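Local coordinates for glycoside hydrolase family protein (Novosphingobium sp. PP1Y, PDB 6Q2F) that acts as an alpha-L-rhamnosidase (RHA-P), a glycoside hydrolase that probably releases terminal alpha-L-rhamnose from rhamnosylated substrates, at residues 307-312 / 316-321; 998-1003 / 1096-1101; 780-783 / 787-790; 425-430 / 436-441. All coordinates share one frame; numbering follows the deposited sequence.

Contact 1 of 4, residues 307-312 / 316-321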
loop_
_atom_site.group_PDB
_atom_site.type_symbol
_atom_site.label_atom_id
_atom_site.label_comp_id
_atom_site.label_asym_id
_atom_site.label_seq_id
_atom_site.Cartn_x
_atom_site.Cartn_y
_atom_site.Cartn_z
ATOM N N LYS A 307 -5.236 10.947 -32.640
ATOM C CA LYS A 307 -5.349 10.504 -31.258
ATOM C C LYS A 307 -3.982 10.016 -30.804
ATOM O O LYS A 307 -3.175 9.563 -31.619
ATOM C CB LYS A 307 -6.388 9.380 -31.105
ATOM C CG LYS A 307 -6.704 8.994 -29.661
ATOM C CD LYS A 307 -7.746 7.896 -29.605
ATOM C CE LYS A 307 -8.716 8.098 -28.457
ATOM N NZ LYS A 307 -9.935 7.278 -28.681
ATOM N N ALA A 308 -3.729 10.125 -29.505
ATOM C CA ALA A 308 -2.498 9.613 -28.923
ATOM C C ALA A 308 -2.673 8.158 -28.503
ATOM O O ALA A 308 -3.789 7.670 -28.308
ATOM C CB ALA A 308 -2.065 10.458 -27.723
ATOM N N LEU A 309 -1.544 7.467 -28.363
ATOM C CA LEU A 309 -1.519 6.061 -27.972
ATOM C C LEU A 309 -0.572 5.903 -26.794
ATOM O O LEU A 309 0.646 6.021 -26.963
ATOM C CB LEU A 309 -1.067 5.164 -29.128
ATOM C CG LEU A 309 -1.906 5.082 -30.404
ATOM C CD1 LEU A 309 -1.526 6.173 -31.389
ATOM C CD2 LEU A 309 -1.763 3.713 -31.042
ATOM N N GLU A 310 -1.116 5.631 -25.607
ATOM C CA GLU A 310 -0.261 5.190 -24.512
ATOM C C GLU A 310 0.249 3.794 -24.826
ATOM O O GLU A 310 -0.531 2.901 -25.173
ATOM C CB GLU A 310 -1.008 5.190 -23.181
ATOM C CG GLU A 310 -0.835 6.460 -22.356
ATOM C CD GLU A 310 -1.139 6.239 -20.882
ATOM O OE1 GLU A 310 -0.332 5.572 -20.195
ATOM O OE2 GLU A 310 -2.191 6.724 -20.413
ATOM N N LEU A 311 1.562 3.612 -24.724
ATOM C CA LEU A 311 2.202 2.350 -25.053
ATOM C C LEU A 311 2.536 1.584 -23.782
ATOM O O LEU A 311 2.678 2.162 -22.700
ATOM C CB LEU A 311 3.465 2.583 -25.878
ATOM C CG LEU A 311 3.177 3.273 -27.210
ATOM C CD1 LEU A 311 4.467 3.524 -27.987
ATOM C CD2 LEU A 311 2.178 2.451 -28.033
ATOM N N SER A 312 2.627 0.278 -23.889
ATOM C CA SER A 312 2.881 -0.551 -22.750
ATOM C C SER A 312 3.420 -1.868 -23.179
ATOM O O SER A 312 3.756 -2.052 -24.308
ATOM C CB SER A 312 1.586 -0.777 -21.985
ATOM O OG SER A 312 0.736 -1.667 -22.650
ATOM N N THR A 316 -1.565 -1.602 -28.045
ATOM C CA THR A 316 -2.519 -0.529 -27.789
ATOM C C THR A 316 -3.392 -0.354 -29.021
ATOM O O THR A 316 -2.881 -0.117 -30.119
ATOM C CB THR A 316 -1.813 0.788 -27.455
ATOM O OG1 THR A 316 -1.076 0.646 -26.235
ATOM C CG2 THR A 316 -2.830 1.901 -27.291
ATOM N N THR A 317 -4.702 -0.473 -28.839
ATOM C CA THR A 317 -5.661 -0.258 -29.909
ATOM C C THR A 317 -6.459 1.000 -29.604
ATOM O O THR A 317 -6.906 1.187 -28.473
ATOM C CB THR A 317 -6.587 -1.463 -30.049
ATOM O OG1 THR A 317 -5.798 -2.622 -30.362
ATOM C CG2 THR A 317 -7.603 -1.226 -31.148
ATOM N N ILE A 318 -6.599 1.872 -30.596
ATOM C CA ILE A 318 -7.423 3.065 -30.482
ATOM C C ILE A 318 -8.367 3.065 -31.664
ATOM O O ILE A 318 -8.040 2.541 -32.729
ATOM C CB ILE A 318 -6.599 4.369 -30.458
ATOM C CG1 ILE A 318 -5.717 4.456 -31.703
ATOM C CG2 ILE A 318 -5.779 4.475 -29.165
ATOM C CD1 ILE A 318 -5.091 5.822 -31.906
ATOM N N SER A 319 -9.543 3.658 -31.471
ATOM C CA SER A 319 -10.534 3.796 -32.524
ATOM C C SER A 319 -11.027 5.235 -32.545
ATOM O O SER A 319 -10.993 5.931 -31.528
ATOM C CB SER A 319 -11.708 2.833 -32.318
ATOM O OG SER A 319 -12.583 2.877 -33.427
ATOM N N PHE A 320 -11.507 5.673 -33.707
ATOM C CA PHE A 320 -11.828 7.083 -33.878
ATOM C C PHE A 320 -12.824 7.248 -35.016
ATOM O O PHE A 320 -13.118 6.306 -35.755
ATOM C CB PHE A 320 -10.562 7.894 -34.150
ATOM C CG PHE A 320 -9.523 7.136 -34.927
ATOM C CD1 PHE A 320 -9.602 7.040 -36.304
ATOM C CD2 PHE A 320 -8.476 6.509 -34.275
ATOM C CE1 PHE A 320 -8.653 6.336 -37.018
ATOM C CE2 PHE A 320 -7.527 5.803 -34.981
ATOM C CZ PHE A 320 -7.614 5.719 -36.356
ATOM N N ALA A 321 -13.349 8.465 -35.132
ATOM C CA ALA A 321 -14.126 8.826 -36.305
ATOM C C ALA A 321 -13.262 8.669 -37.555
ATOM O O ALA A 321 -12.058 8.954 -37.512
ATOM C CB ALA A 321 -14.639 10.262 -36.180
HETATM O O HOH W 1 1.286 -0.572 -26.357
#
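K307 runs its methylene chain past I318 in the opposite sense, CD lying 3.8 Å from I318 CB, and its NZ makes a weak hydrogen bond of 3.3 Å to S319 O. With CG anti to the backbone N (chi1 -172°), the lysine reaches far enough along I318 for this, although the salt bridge of its ammonium is with D380. A308 adds its carbonyl oxygen beside I318 CG2. L309 then crosses I318 at about a right angle, and its CG meets I318 CD1 at 3.6 Å in the apolar heart of the contact. The polar grip follows at E310, whose O takes a 2.6 Å hydrogen bond from T316 OG1, the hydroxyl lying in the carbonyl plane. L311 crosses T316 at about a right angle. At S312 the backbone N donates to a water 2.9 Å away, and that water donates to T316 OG1 across 2.7 Å, so one hydroxyl serves both the chain and the solvent bridge. A valine in place of T316 would probably leave E310 O without its donor and the bridging water without its acceptor. Strand 303-308 borders a six-stranded antiparallel sheet and strand 316-325 a four-stranded one; L309 and I318 both rest on L294 of strand 293-297, the neighbour of 303-308, and L309 also touches V276 of strand 268-277, the neighbour of 316-325.

Contact 2 of 4, residues 998-1003 / 1096-1101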
loop_
_atom_site.group_PDB
_atom_site.type_symbol
_atom_site.label_atom_id
_atom_site.label_comp_id
_atom_site.label_asym_id
_atom_site.label_seq_id
_atom_site.Cartn_x
_atom_site.Cartn_y
_atom_site.Cartn_z
ATOM N N ALA A 998 33.721 -0.697 24.393
ATOM C CA ALA A 998 34.944 -1.354 23.961
ATOM C C ALA A 998 34.789 -1.913 22.549
ATOM O O ALA A 998 33.677 -2.150 22.061
ATOM C CB ALA A 998 35.327 -2.469 24.937
ATOM N N ASP A 999 35.933 -2.091 21.885
ATOM C CA ASP A 999 35.996 -2.689 20.547
ATOM C C ASP A 999 35.202 -1.868 19.540
ATOM O O ASP A 999 34.532 -2.399 18.654
ATOM C CB ASP A 999 35.535 -4.143 20.582
ATOM C CG ASP A 999 36.414 -4.986 21.489
ATOM O OD1 ASP A 999 37.654 -4.889 21.348
ATOM O OD2 ASP A 999 35.883 -5.698 22.369
ATOM N N ARG A 1000 35.278 -0.551 19.684
ATOM C CA ARG A 1000 34.601 0.365 18.778
ATOM C C ARG A 1000 35.571 1.395 18.221
ATOM O O ARG A 1000 35.138 2.420 17.684
ATOM C CB ARG A 1000 33.428 1.052 19.477
ATOM C CG ARG A 1000 32.267 0.103 19.742
ATOM C CD ARG A 1000 31.741 -0.493 18.448
ATOM N NE ARG A 1000 30.885 -1.649 18.702
ATOM C CZ ARG A 1000 29.575 -1.573 18.908
ATOM N NH1 ARG A 1000 28.968 -0.399 18.865
ATOM N NH2 ARG A 1000 28.866 -2.669 19.132
ATOM N N GLY A 1001 36.874 1.139 18.335
ATOM C CA GLY A 1001 37.864 2.048 17.805
ATOM C C GLY A 1001 38.153 3.254 18.667
ATOM O O GLY A 1001 38.982 4.079 18.283
ATOM N N ALA A 1002 37.515 3.388 19.814
ATOM C CA ALA A 1002 37.770 4.526 20.679
ATOM C C ALA A 1002 38.661 4.138 21.849
ATOM O O ALA A 1002 38.708 2.969 22.238
ATOM C CB ALA A 1002 36.445 5.102 21.199
ATOM N N PRO A 1003 39.374 5.093 22.450
ATOM C CA PRO A 1003 40.106 4.781 23.680
ATOM C C PRO A 1003 39.139 4.410 24.791
ATOM O O PRO A 1003 37.943 4.695 24.725
ATOM C CB PRO A 1003 40.853 6.081 24.005
ATOM C CG PRO A 1003 40.038 7.137 23.367
ATOM C CD PRO A 1003 39.472 6.523 22.106
ATOM N N ASN A 1096 24.792 6.726 19.572
ATOM C CA ASN A 1096 24.604 7.356 18.270
ATOM C C ASN A 1096 24.388 6.254 17.231
ATOM O O ASN A 1096 24.206 5.087 17.580
ATOM C CB ASN A 1096 25.791 8.252 17.923
ATOM C CG ASN A 1096 27.094 7.485 17.862
ATOM O OD1 ASN A 1096 27.184 6.360 18.362
ATOM N ND2 ASN A 1096 28.119 8.095 17.262
ATOM N N THR A 1097 24.406 6.631 15.952
ATOM C CA THR A 1097 24.253 5.681 14.856
ATOM C C THR A 1097 25.618 5.144 14.413
ATOM O O THR A 1097 26.675 5.632 14.817
ATOM C CB THR A 1097 23.564 6.327 13.654
ATOM O OG1 THR A 1097 24.408 7.361 13.128
ATOM C CG2 THR A 1097 22.185 6.905 14.032
ATOM N N TRP A 1098 25.576 4.126 13.548
ATOM C CA TRP A 1098 26.791 3.575 12.951
ATOM C C TRP A 1098 27.420 4.477 11.907
ATOM O O TRP A 1098 28.492 4.124 11.399
ATOM C CB TRP A 1098 26.501 2.232 12.278
ATOM C CG TRP A 1098 26.562 1.080 13.197
ATOM C CD1 TRP A 1098 25.505 0.301 13.625
ATOM C CD2 TRP A 1098 27.734 0.556 13.827
ATOM N NE1 TRP A 1098 25.969 -0.682 14.477
ATOM C CE2 TRP A 1098 27.331 -0.551 14.610
ATOM C CE3 TRP A 1098 29.095 0.900 13.791
ATOM C CZ2 TRP A 1098 28.241 -1.304 15.369
ATOM C CZ3 TRP A 1098 29.998 0.143 14.538
ATOM C CH2 TRP A 1098 29.565 -0.943 15.317
ATOM N N VAL A 1099 26.794 5.605 11.571
ATOM C CA VAL A 1099 27.208 6.372 10.396
ATOM C C VAL A 1099 28.674 6.790 10.507
ATOM O O VAL A 1099 29.453 6.663 9.553
ATOM C CB VAL A 1099 26.285 7.591 10.208
ATOM C CG1 VAL A 1099 26.845 8.556 9.170
ATOM C CG2 VAL A 1099 24.890 7.135 9.821
ATOM N N ASN A 1100 29.066 7.303 11.675
ATOM C CA ASN A 1100 30.370 7.937 11.803
ATOM C C ASN A 1100 31.489 6.904 11.756
ATOM O O ASN A 1100 32.530 7.141 11.140
ATOM C CB ASN A 1100 30.433 8.753 13.101
ATOM C CG ASN A 1100 29.621 10.048 13.037
ATOM O OD1 ASN A 1100 29.015 10.369 12.012
ATOM N ND2 ASN A 1100 29.611 10.799 14.140
ATOM N N ARG A 1101 31.302 5.754 12.411
ATOM C CA ARG A 1101 32.306 4.690 12.344
ATOM C C ARG A 1101 32.389 4.085 10.949
ATOM O O ARG A 1101 33.446 3.579 10.557
ATOM C CB ARG A 1101 31.988 3.596 13.365
ATOM C CG ARG A 1101 33.103 2.578 13.538
ATOM C CD ARG A 1101 34.397 3.286 14.005
ATOM N NE ARG A 1101 35.359 3.478 12.928
ATOM C CZ ARG A 1101 36.596 3.945 13.096
ATOM N NH1 ARG A 1101 37.028 4.266 14.302
ATOM N NH2 ARG A 1101 37.407 4.078 12.056
HETATM O O HOH W 2 35.742 4.993 16.724
HETATM O O HOH W 3 39.837 4.355 15.572
#
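R1000 lays its guanidinium against the indole of W1098, and this van der Waals contact is the main direct touch between the segments. W1098 CH2 sits 3.5 Å above one face of the guanidinium, offset toward its rim, and is 3.6 Å from R1000 NH1. The two planes are inclined by 36°, and the guanidinium meets the CH2-CZ2 side of the indole obliquely. A bend at chi2 (-59°) folds the arginine chain toward the ring, while NH1 also makes a weak hydrogen bond to S1026 O. The indole is fixed from elsewhere: its NE1 donates to Q704 O, and W653 meets it edge-to-face.

Water-mediated bonds form the second group. R1101 NH1 donates to two waters, at 2.8 and 3.1 Å, which in turn donate to R1000 O and G1001 O respectively; R1101 NH2 keeps a salt bridge with D1105. Direct packing here is slight, R1101 CD lying 3.9 Å from R1000 O. G1001 has a positive phi of 80°, and a beta carbon on it would collide with R1101 NH1.

A weak capping bond from V1099 N to T1097 OG1 helps start helix 1099-1105. The loop between strands 992-996 and 1005-1008 thus meets this helix on a beta sandwich consistent with the galactose-binding-like fold of family 2 glycosyl hydrolases.

Contact 3 of 4, residues 780-783 / 787-790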
loop_
_atom_site.group_PDB
_atom_site.type_symbol
_atom_site.label_atom_id
_atom_site.label_comp_id
_atom_site.label_asym_id
_atom_site.label_seq_id
_atom_site.Cartn_x
_atom_site.Cartn_y
_atom_site.Cartn_z
ATOM N N ASP A 780 -28.368 8.083 12.120
ATOM C CA ASP A 780 -27.002 7.608 11.948
ATOM C C ASP A 780 -26.961 6.361 11.072
ATOM O O ASP A 780 -27.958 5.664 10.885
ATOM C CB ASP A 780 -26.358 7.255 13.296
ATOM C CG ASP A 780 -26.098 8.465 14.180
ATOM O OD1 ASP A 780 -26.047 9.601 13.672
ATOM O OD2 ASP A 780 -25.935 8.252 15.400
ATOM N N LEU A 781 -25.766 6.057 10.577
ATOM C CA LEU A 781 -25.485 4.782 9.934
ATOM C C LEU A 781 -24.491 4.031 10.797
ATOM O O LEU A 781 -23.423 4.564 11.134
ATOM C CB LEU A 781 -24.916 4.973 8.534
ATOM C CG LEU A 781 -25.933 5.606 7.605
ATOM C CD1 LEU A 781 -25.259 6.219 6.399
ATOM C CD2 LEU A 781 -26.927 4.548 7.192
ATOM N N VAL A 782 -24.842 2.807 11.164
ATOM C CA VAL A 782 -23.984 2.023 12.034
ATOM C C VAL A 782 -23.650 0.710 11.353
ATOM O O VAL A 782 -24.403 0.198 10.517
ATOM C CB VAL A 782 -24.625 1.769 13.409
ATOM C CG1 VAL A 782 -24.899 3.099 14.113
ATOM C CG2 VAL A 782 -25.900 0.971 13.240
ATOM N N ALA A 783 -22.489 0.185 11.715
ATOM C CA ALA A 783 -21.967 -1.101 11.304
ATOM C C ALA A 783 -21.925 -2.014 12.518
ATOM O O ALA A 783 -21.906 -1.537 13.655
ATOM C CB ALA A 783 -20.557 -0.953 10.710
ATOM N N ALA A 787 -18.775 1.072 14.460
ATOM C CA ALA A 787 -18.586 2.249 13.636
ATOM C C ALA A 787 -19.939 2.910 13.415
ATOM O O ALA A 787 -20.953 2.232 13.221
ATOM C CB ALA A 787 -17.944 1.869 12.303
ATOM N N ARG A 788 -19.958 4.239 13.485
ATOM C CA ARG A 788 -21.207 4.988 13.525
ATOM C C ARG A 788 -20.970 6.327 12.850
ATOM O O ARG A 788 -20.111 7.096 13.284
ATOM C CB ARG A 788 -21.682 5.192 14.968
ATOM C CG ARG A 788 -22.764 6.264 15.128
ATOM C CD ARG A 788 -23.148 6.455 16.595
ATOM N NE ARG A 788 -23.677 5.229 17.171
ATOM C CZ ARG A 788 -24.955 4.868 17.090
ATOM N NH1 ARG A 788 -25.833 5.646 16.453
ATOM N NH2 ARG A 788 -25.357 3.730 17.637
ATOM N N TYR A 789 -21.747 6.626 11.816
ATOM C CA TYR A 789 -21.524 7.815 11.013
ATOM C C TYR A 789 -22.782 8.675 10.953
ATOM O O TYR A 789 -23.910 8.159 10.894
ATOM C CB TYR A 789 -21.113 7.429 9.597
ATOM C CG TYR A 789 -20.011 6.399 9.568
ATOM C CD1 TYR A 789 -18.685 6.791 9.666
ATOM C CD2 TYR A 789 -20.293 5.041 9.451
ATOM C CE1 TYR A 789 -17.651 5.858 9.638
ATOM C CE2 TYR A 789 -19.260 4.089 9.402
ATOM C CZ TYR A 789 -17.950 4.516 9.508
ATOM O OH TYR A 789 -16.927 3.606 9.495
ATOM N N LYS A 790 -22.554 9.994 10.911
ATOM C CA LYS A 790 -23.621 10.961 10.691
ATOM C C LYS A 790 -24.062 11.006 9.238
ATOM O O LYS A 790 -25.212 11.365 8.965
ATOM C CB LYS A 790 -23.178 12.371 11.110
ATOM C CG LYS A 790 -22.544 12.448 12.475
ATOM C CD LYS A 790 -23.469 11.969 13.569
ATOM C CE LYS A 790 -24.766 12.754 13.626
ATOM N NZ LYS A 790 -25.596 12.273 14.775
HETATM O O HOH W 4 -24.544 10.731 16.310
#
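The guanidinium of R788 carries V782 CG1 over the centre of one face, 3.4 Å above the plane, and D780 at its edge. There R788 NH1 donates to D780 OD2 at 2.8 Å with an N-H...O angle of 149°, the acceptor lying almost in the guanidinium plane. OD2 uses its anti lone pair, and the carboxylate is turned 69° from the guanidinium. A bend at chi3 (-61°) brings the arginine head back over the valine. The other carboxylate oxygen, D780 OD1, offers its syn lone pair to K790 NZ at 2.9 Å, which makes a salt-bridge network of all three charged residues; D777 and E779 supply second anionic partners to R788 and K790. The Y789 ring takes L781 O obliquely, 3.6 Å from CD2, and its hydroxyl is bonded to D763.

The backbones of the two segments form an antiparallel ladder. L781 and Y789 form a hydrogen-bonded pair, L781 N to Y789 O being 2.8 Å and Y789 N to L781 O 2.7 Å. V782 and R788 are the next, non-hydrogen-bonded pair, with side chains on the other face of the sheet, and A783 N donates to A787 O at 3.0 Å near the turn.

Strand 780-782 of this beta hairpin is flanked on its other edge by the antiparallel strand 775-777, while strand 788-794 continues into the mixed sheet, parallel to strands 734-737 and 818-820.

Contact 4 of 4, residues 425-430 / 436-441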
loop_
_atom_site.group_PDB
_atom_site.type_symbol
_atom_site.label_atom_id
_atom_site.label_comp_id
_atom_site.label_asym_id
_atom_site.label_seq_id
_atom_site.Cartn_x
_atom_site.Cartn_y
_atom_site.Cartn_z
ATOM N N LEU A 425 -14.173 -28.130 -36.936
ATOM C CA LEU A 425 -15.418 -27.526 -36.475
ATOM C C LEU A 425 -16.550 -28.023 -37.360
ATOM O O LEU A 425 -16.522 -27.816 -38.575
ATOM C CB LEU A 425 -15.326 -26.000 -36.519
ATOM C CG LEU A 425 -16.533 -25.200 -36.033
ATOM C CD1 LEU A 425 -16.613 -25.236 -34.519
ATOM C CD2 LEU A 425 -16.427 -23.777 -36.542
ATOM N N ASP A 426 -17.506 -28.738 -36.796
ATOM C CA ASP A 426 -18.616 -29.273 -37.562
ATOM C C ASP A 426 -19.784 -28.300 -37.465
ATOM O O ASP A 426 -20.567 -28.372 -36.548
ATOM C CB ASP A 426 -18.900 -30.680 -37.015
ATOM C CG ASP A 426 -20.368 -31.041 -36.942
ATOM O OD1 ASP A 426 -21.122 -30.774 -37.888
ATOM O OD2 ASP A 426 -20.760 -31.647 -35.933
ATOM N N TRP A 427 -19.901 -27.404 -38.436
ATOM C CA TRP A 427 -20.916 -26.362 -38.426
ATOM C C TRP A 427 -21.402 -26.049 -39.831
ATOM O O TRP A 427 -20.608 -25.930 -40.765
ATOM C CB TRP A 427 -20.374 -25.093 -37.759
ATOM C CG TRP A 427 -21.362 -23.998 -37.594
ATOM C CD1 TRP A 427 -22.638 -24.101 -37.118
ATOM C CD2 TRP A 427 -21.138 -22.606 -37.843
ATOM N NE1 TRP A 427 -23.232 -22.860 -37.085
ATOM C CE2 TRP A 427 -22.327 -21.927 -37.522
ATOM C CE3 TRP A 427 -20.049 -21.870 -38.320
ATOM C CZ2 TRP A 427 -22.458 -20.551 -37.661
ATOM C CZ3 TRP A 427 -20.183 -20.505 -38.462
ATOM C CH2 TRP A 427 -21.379 -19.861 -38.136
ATOM N N ALA A 428 -22.716 -25.912 -39.963
ATOM C CA ALA A 428 -23.323 -25.417 -41.194
ATOM C C ALA A 428 -23.577 -23.928 -41.003
ATOM O O ALA A 428 -24.531 -23.529 -40.330
ATOM C CB ALA A 428 -24.605 -26.175 -41.517
ATOM N N ALA A 429 -22.710 -23.105 -41.588
ATOM C CA ALA A 429 -22.794 -21.661 -41.430
ATOM C C ALA A 429 -24.070 -21.144 -42.080
ATOM O O ALA A 429 -24.199 -21.193 -43.307
ATOM C CB ALA A 429 -21.568 -20.985 -42.038
ATOM N N PRO A 430 -25.035 -20.652 -41.301
ATOM C CA PRO A 430 -26.287 -20.188 -41.906
ATOM C C PRO A 430 -26.046 -19.055 -42.892
ATOM O O PRO A 430 -25.090 -18.281 -42.774
ATOM C CB PRO A 430 -27.128 -19.725 -40.706
ATOM C CG PRO A 430 -26.220 -19.701 -39.542
ATOM C CD PRO A 430 -25.084 -20.628 -39.833
ATOM N N GLN A 436 -22.038 -9.591 -45.987
ATOM C CA GLN A 436 -21.991 -9.966 -44.575
ATOM C C GLN A 436 -21.440 -11.383 -44.491
ATOM O O GLN A 436 -22.059 -12.316 -45.015
ATOM C CB GLN A 436 -23.386 -9.890 -43.957
ATOM C CG GLN A 436 -23.478 -9.181 -42.625
ATOM C CD GLN A 436 -24.919 -8.919 -42.214
ATOM O OE1 GLN A 436 -25.683 -8.305 -42.958
ATOM N NE2 GLN A 436 -25.296 -9.391 -41.027
ATOM N N HIS A 437 -20.290 -11.557 -43.844
ATOM C CA HIS A 437 -19.720 -12.887 -43.662
ATOM C C HIS A 437 -19.651 -13.248 -42.183
ATOM O O HIS A 437 -19.971 -12.445 -41.299
ATOM C CB HIS A 437 -18.336 -12.994 -44.319
ATOM C CG HIS A 437 -17.274 -12.163 -43.669
ATOM N ND1 HIS A 437 -17.075 -10.835 -43.979
ATOM C CD2 HIS A 437 -16.320 -12.485 -42.761
ATOM C CE1 HIS A 437 -16.060 -10.367 -43.274
ATOM N NE2 HIS A 437 -15.582 -11.349 -42.529
ATOM N N TRP A 438 -19.249 -14.492 -41.925
ATOM C CA TRP A 438 -19.137 -15.010 -40.570
ATOM C C TRP A 438 -17.734 -14.797 -40.018
ATOM O O TRP A 438 -16.738 -14.915 -40.739
ATOM C CB TRP A 438 -19.482 -16.500 -40.520
ATOM C CG TRP A 438 -20.950 -16.785 -40.516
ATOM C CD1 TRP A 438 -21.709 -17.227 -41.567
ATOM C CD2 TRP A 438 -21.845 -16.644 -39.406
ATOM N NE1 TRP A 438 -23.022 -17.370 -41.173
ATOM C CE2 TRP A 438 -23.130 -17.014 -39.853
ATOM C CE3 TRP A 438 -21.684 -16.240 -38.078
ATOM C CZ2 TRP A 438 -24.242 -16.993 -39.017
ATOM C CZ3 TRP A 438 -22.794 -16.218 -37.250
ATOM C CH2 TRP A 438 -24.053 -16.595 -37.722
ATOM N N ARG A 439 -17.672 -14.592 -38.725
ATOM C CA ARG A 439 -16.428 -14.500 -38.039
ATOM C C ARG A 439 -16.504 -15.519 -36.943
ATOM O O ARG A 439 -17.427 -15.543 -36.198
ATOM C CB ARG A 439 -16.254 -13.138 -37.460
ATOM C CG ARG A 439 -14.845 -12.801 -37.102
ATOM C CD ARG A 439 -14.715 -11.334 -37.310
ATOM N NE ARG A 439 -13.691 -10.758 -36.501
ATOM C CZ ARG A 439 -13.596 -9.462 -36.269
ATOM N NH1 ARG A 439 -14.471 -8.619 -36.789
ATOM N NH2 ARG A 439 -12.605 -9.007 -35.523
ATOM N N VAL A 440 -15.497 -16.357 -36.872
ATOM C CA VAL A 440 -15.446 -17.377 -35.874
ATOM C C VAL A 440 -14.274 -17.093 -34.969
ATOM O O VAL A 440 -13.160 -16.991 -35.396
ATOM C CB VAL A 440 -15.307 -18.752 -36.491
ATOM C CG1 VAL A 440 -15.380 -19.819 -35.435
ATOM C CG2 VAL A 440 -16.377 -18.950 -37.525
ATOM N N LEU A 441 -14.585 -16.991 -33.698
ATOM C CA LEU A 441 -13.625 -16.692 -32.687
ATOM C C LEU A 441 -13.371 -17.882 -31.807
ATOM O O LEU A 441 -14.268 -18.405 -31.205
ATOM C CB LEU A 441 -14.195 -15.558 -31.868
ATOM C CG LEU A 441 -13.363 -14.778 -30.902
ATOM C CD1 LEU A 441 -11.997 -14.587 -31.471
ATOM C CD2 LEU A 441 -14.004 -13.442 -30.698
#
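W427 drives the edge of its six-membered ring into the face of W438, CH2 standing over the ring system 3.5 Å from W438 CD2. The pair is a T-shaped stack, with six-membered ring centroids 4.9 Å apart and planes at 79°. CG of W427 is anti to the backbone N (chi1 -175°), which extends the indole across the gap between the segments. Around this centre V440 CG2 approaches W427 CZ3, and V440 CG1 meets L425 CD2 at 4.2 Å. A429 CB lies 3.8 Å from W438 CD1, and the proline ring of P430 closes on W438 CZ2 with its CG at 3.4 Å. At the polar edge W438 NE1 donates to P430 O; this bond is 2.8 Å long, nearly straight at 178°, in both the indole and carbonyl planes, and satisfies the buried N-H. A leucine in place of W438 would probably leave P430 O without its donor and the W427 edge without an aromatic face to meet. Strand 436-447 lies between strands 151-160 and 206-217, whose residues L160 and A213 also touch W427, while the short strand 428-429 pairs with strand 164-165.

Contacts 3 and 4 are largely buried, whereas contacts 1 and 2 are mixed, each including exposed residues. Only contact 3 joins paired strands of one sheet, combining a backbone ladder with a charged network. Contact 1 instead bridges the edge strands of two sheets through aliphatic packing and a hydroxyl, and contact 4 packs a mostly irregular segment against a sheet strand through two tryptophans. In contact 2, the one with segments distant in sequence, an arginine packed obliquely against an indole and two bridging waters join loop to helix. Contacts 1 and 4 lie on the same side of the chain's centre, their nearest atoms about 10 Å apart; contact 2 is on the opposite side. No two contacts share a strand or helix.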